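PDB 3DEM: complement factor MASP-3 from Homo sapiens, which is a complement serine protease whose CUB1-EGF-CUB2 region binds mannan-binding lectin and ficolins. Local coordinates for the interface of chains A and B. Sequence-based numbering; all coordinates share one arbitrary frame. Chains: chain A/B, Complement factor MASP-3.

The interface of chains A and B. Residues chain A 8-11, 115, 117; chain B 141, 146.
The phenol oxygen OH of B:Tyr146 lies beside A:His115 and A:Gln11, yet no polar bond spans this patch. The EGF-like domain of chain B here offers two tyrosines, from strands 137-141 and 144-148, to strands 9-13 and 111-120 of the first CUB domain of chain A. OH of B:Tyr146 is 3.6 Å from CG of A:Gln11. The oxygen also meets the imidazole of A:His115 in its plane, at the CD2 edge, but that spacing is too short to be trusted. B:Tyr141 lies over one face of A:Phe9, the planes 13° apart and the centroids 4.0 Å apart in a stack. The overlap is offset: CD2 of A:Phe9 sits over the centre of the tyrosine ring, while CE2 of A:Phe9 comes to 3.6 Å from CZ of B:Tyr141, the phenol carbon. At the CD1 corner, on the same side as the stack, CD1 of A:Phe9 packs 3.8 Å from CE2 of B:Tyr146. CG of A:Phe9 lies between its backbone N and carbonyl carbon (chi1 72°), a turn that points the ring off the strand towards the partner. Within chain B, CD2 of B:Tyr141 meets the B:Tyr146 ring at its edge, in plane, so the two tyrosines brace each other. The extended A:Gln11 side chain runs antiparallel to B:Tyr146, its amide plane 9° from the ring, with OE1 of A:Gln11 3.6 Å from CE1 of B:Tyr146. A two-fold axis repeats the set with chains exchanged, giving a head-to-tail pairing of the kind expected for MASP homodimers. B:Tyr141 also belongs to the calcium site of its EGF domain, which probably helps hold that strand in place.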
ATOM      1  N   MET A   8       7.690  -8.248   7.030  1.00 41.24           N
ATOM      2  CA  MET A   8       7.155  -7.108   6.308  1.00 40.91           C
ATOM      3  C   MET A   8       7.656  -5.810   6.923  1.00 40.68           C
ATOM      4  O   MET A   8       7.375  -4.727   6.410  1.00 40.63           O
ATOM      5  CB  MET A   8       5.628  -7.120   6.362  1.00 40.87           C
ATOM      6  CG  MET A   8       4.954  -8.273   5.627  1.00 41.08           C
ATOM      7  SD  MET A   8       4.920  -8.077   3.832  1.00 41.37           S
ATOM      8  CE  MET A   8       6.469  -8.855   3.390  1.00 40.97           C
ATOM      9  N   PHE A   9       8.384  -5.923   8.031  1.00 40.45           N
ATOM     10  CA  PHE A   9       8.828  -4.755   8.789  1.00 40.39           C
ATOM     11  C   PHE A   9       9.947  -5.105   9.763  1.00 40.36           C
ATOM     12  O   PHE A   9      10.206  -6.280  10.028  1.00 40.34           O
ATOM     13  CB  PHE A   9       7.653  -4.148   9.566  1.00 40.37           C
ATOM     14  CG  PHE A   9       7.210  -4.974  10.750  1.00 40.30           C
ATOM     15  CD1 PHE A   9       7.653  -4.670  12.031  1.00 40.29           C
ATOM     16  CD2 PHE A   9       6.349  -6.050  10.583  1.00 40.38           C
ATOM     17  CE1 PHE A   9       7.245  -5.428  13.120  1.00 40.35           C
ATOM     18  CE2 PHE A   9       5.937  -6.812  11.668  1.00 40.12           C
ATOM     19  CZ  PHE A   9       6.385  -6.500  12.935  1.00 40.33           C
ATOM     20  N   GLY A  10      10.595  -4.081  10.309  1.00 40.33           N
ATOM     21  CA  GLY A  10      11.620  -4.291  11.326  1.00 40.32           C
ATOM     22  C   GLY A  10      12.296  -3.018  11.784  1.00 40.28           C
ATOM     23  O   GLY A  10      12.145  -1.976  11.163  1.00 40.28           O
ATOM     24  N   GLN A  11      13.041  -3.113  12.882  1.00 40.49           N
ATOM     25  CA  GLN A  11      13.801  -1.997  13.433  1.00 40.56           C
ATOM     26  C   GLN A  11      15.266  -2.378  13.513  1.00 40.67           C
ATOM     27  O   GLN A  11      15.603  -3.532  13.764  1.00 40.84           O
ATOM     28  CB  GLN A  11      13.340  -1.663  14.852  1.00 40.59           C
ATOM     29  CG  GLN A  11      11.884  -1.271  15.008  1.00 40.76           C
ATOM     30  CD  GLN A  11      11.558  -0.835  16.434  1.00 40.79           C
ATOM     31  OE1 GLN A  11      10.597  -1.316  17.041  1.00 41.06           O
ATOM     32  NE2 GLN A  11      12.367   0.070  16.977  1.00 40.67           N
ATOM     33  N   HIS A 115      14.111   2.164  10.719  1.00 40.43           N
ATOM     34  CA  HIS A 115      12.911   1.356  10.555  1.00 40.35           C
ATOM     35  C   HIS A 115      12.708   1.046   9.083  1.00 40.37           C
ATOM     36  O   HIS A 115      12.914   1.905   8.231  1.00 40.42           O
ATOM     37  CB  HIS A 115      11.698   2.114  11.092  1.00 40.38           C
ATOM     38  CG  HIS A 115      11.756   2.371  12.566  1.00 40.49           C
ATOM     39  ND1 HIS A 115      12.542   3.359  13.120  1.00 40.80           N
ATOM     40  CD2 HIS A 115      11.138   1.757  13.601  1.00 40.03           C
ATOM     41  CE1 HIS A 115      12.401   3.346  14.432  1.00 40.43           C
ATOM     42  NE2 HIS A 115      11.553   2.384  14.749  1.00 40.56           N
ATOM     43  N   MET A 117      10.228  -1.422   6.085  1.00 40.48           N
ATOM     44  CA  MET A 117       9.015  -2.182   5.837  1.00 41.08           C
ATOM     45  C   MET A 117       8.896  -2.528   4.363  1.00 40.52           C
ATOM     46  O   MET A 117       9.415  -1.816   3.506  1.00 40.52           O
ATOM     47  CB  MET A 117       7.793  -1.376   6.246  1.00 40.68           C
ATOM     48  CG  MET A 117       7.335  -0.434   5.159  1.00 41.34           C
ATOM     49  SD  MET A 117       6.615   1.025   5.900  1.00 43.73           S
ATOM     50  CE  MET A 117       7.902   1.353   7.129  1.00 41.09           C
TER
ATOM     51  N   TYR B 141       2.882  -0.372   8.741  1.00 40.40           N
ATOM     52  CA  TYR B 141       3.337  -1.371   7.786  1.00 40.32           C
ATOM     53  C   TYR B 141       2.146  -2.154   7.248  1.00 40.32           C
ATOM     54  O   TYR B 141       1.020  -1.975   7.704  1.00 40.15           O
ATOM     55  CB  TYR B 141       4.391  -2.305   8.393  1.00 40.30           C
ATOM     56  CG  TYR B 141       3.903  -3.160   9.539  1.00 40.38           C
ATOM     57  CD1 TYR B 141       3.271  -4.375   9.305  1.00 40.47           C
ATOM     58  CD2 TYR B 141       4.098  -2.764  10.856  1.00 40.21           C
ATOM     59  CE1 TYR B 141       2.825  -5.164  10.351  1.00 40.35           C
ATOM     60  CE2 TYR B 141       3.668  -3.544  11.909  1.00 40.35           C
ATOM     61  CZ  TYR B 141       3.028  -4.742  11.655  1.00 40.70           C
ATOM     62  OH  TYR B 141       2.592  -5.525  12.708  1.00 40.72           O
ATOM     63  N   TYR B 146       3.161  -0.283  14.576  1.00 40.46           N
ATOM     64  CA  TYR B 146       3.780  -0.301  15.897  1.00 40.42           C
ATOM     65  C   TYR B 146       4.218   1.094  16.333  1.00 40.52           C
ATOM     66  O   TYR B 146       4.295   2.020  15.514  1.00 40.69           O
ATOM     67  CB  TYR B 146       4.956  -1.282  15.945  1.00 40.31           C
ATOM     68  CG  TYR B 146       6.141  -0.899  15.087  1.00 40.28           C
ATOM     69  CD1 TYR B 146       7.180  -0.125  15.604  1.00 40.40           C
ATOM     70  CD2 TYR B 146       6.235  -1.326  13.768  1.00 40.56           C
ATOM     71  CE1 TYR B 146       8.269   0.223  14.825  1.00 40.18           C
ATOM     72  CE2 TYR B 146       7.323  -0.984  12.980  1.00 40.31           C
ATOM     73  CZ  TYR B 146       8.338  -0.212  13.518  1.00 40.39           C
ATOM     74  OH  TYR B 146       9.417   0.130  12.744  1.00 40.24           O
TER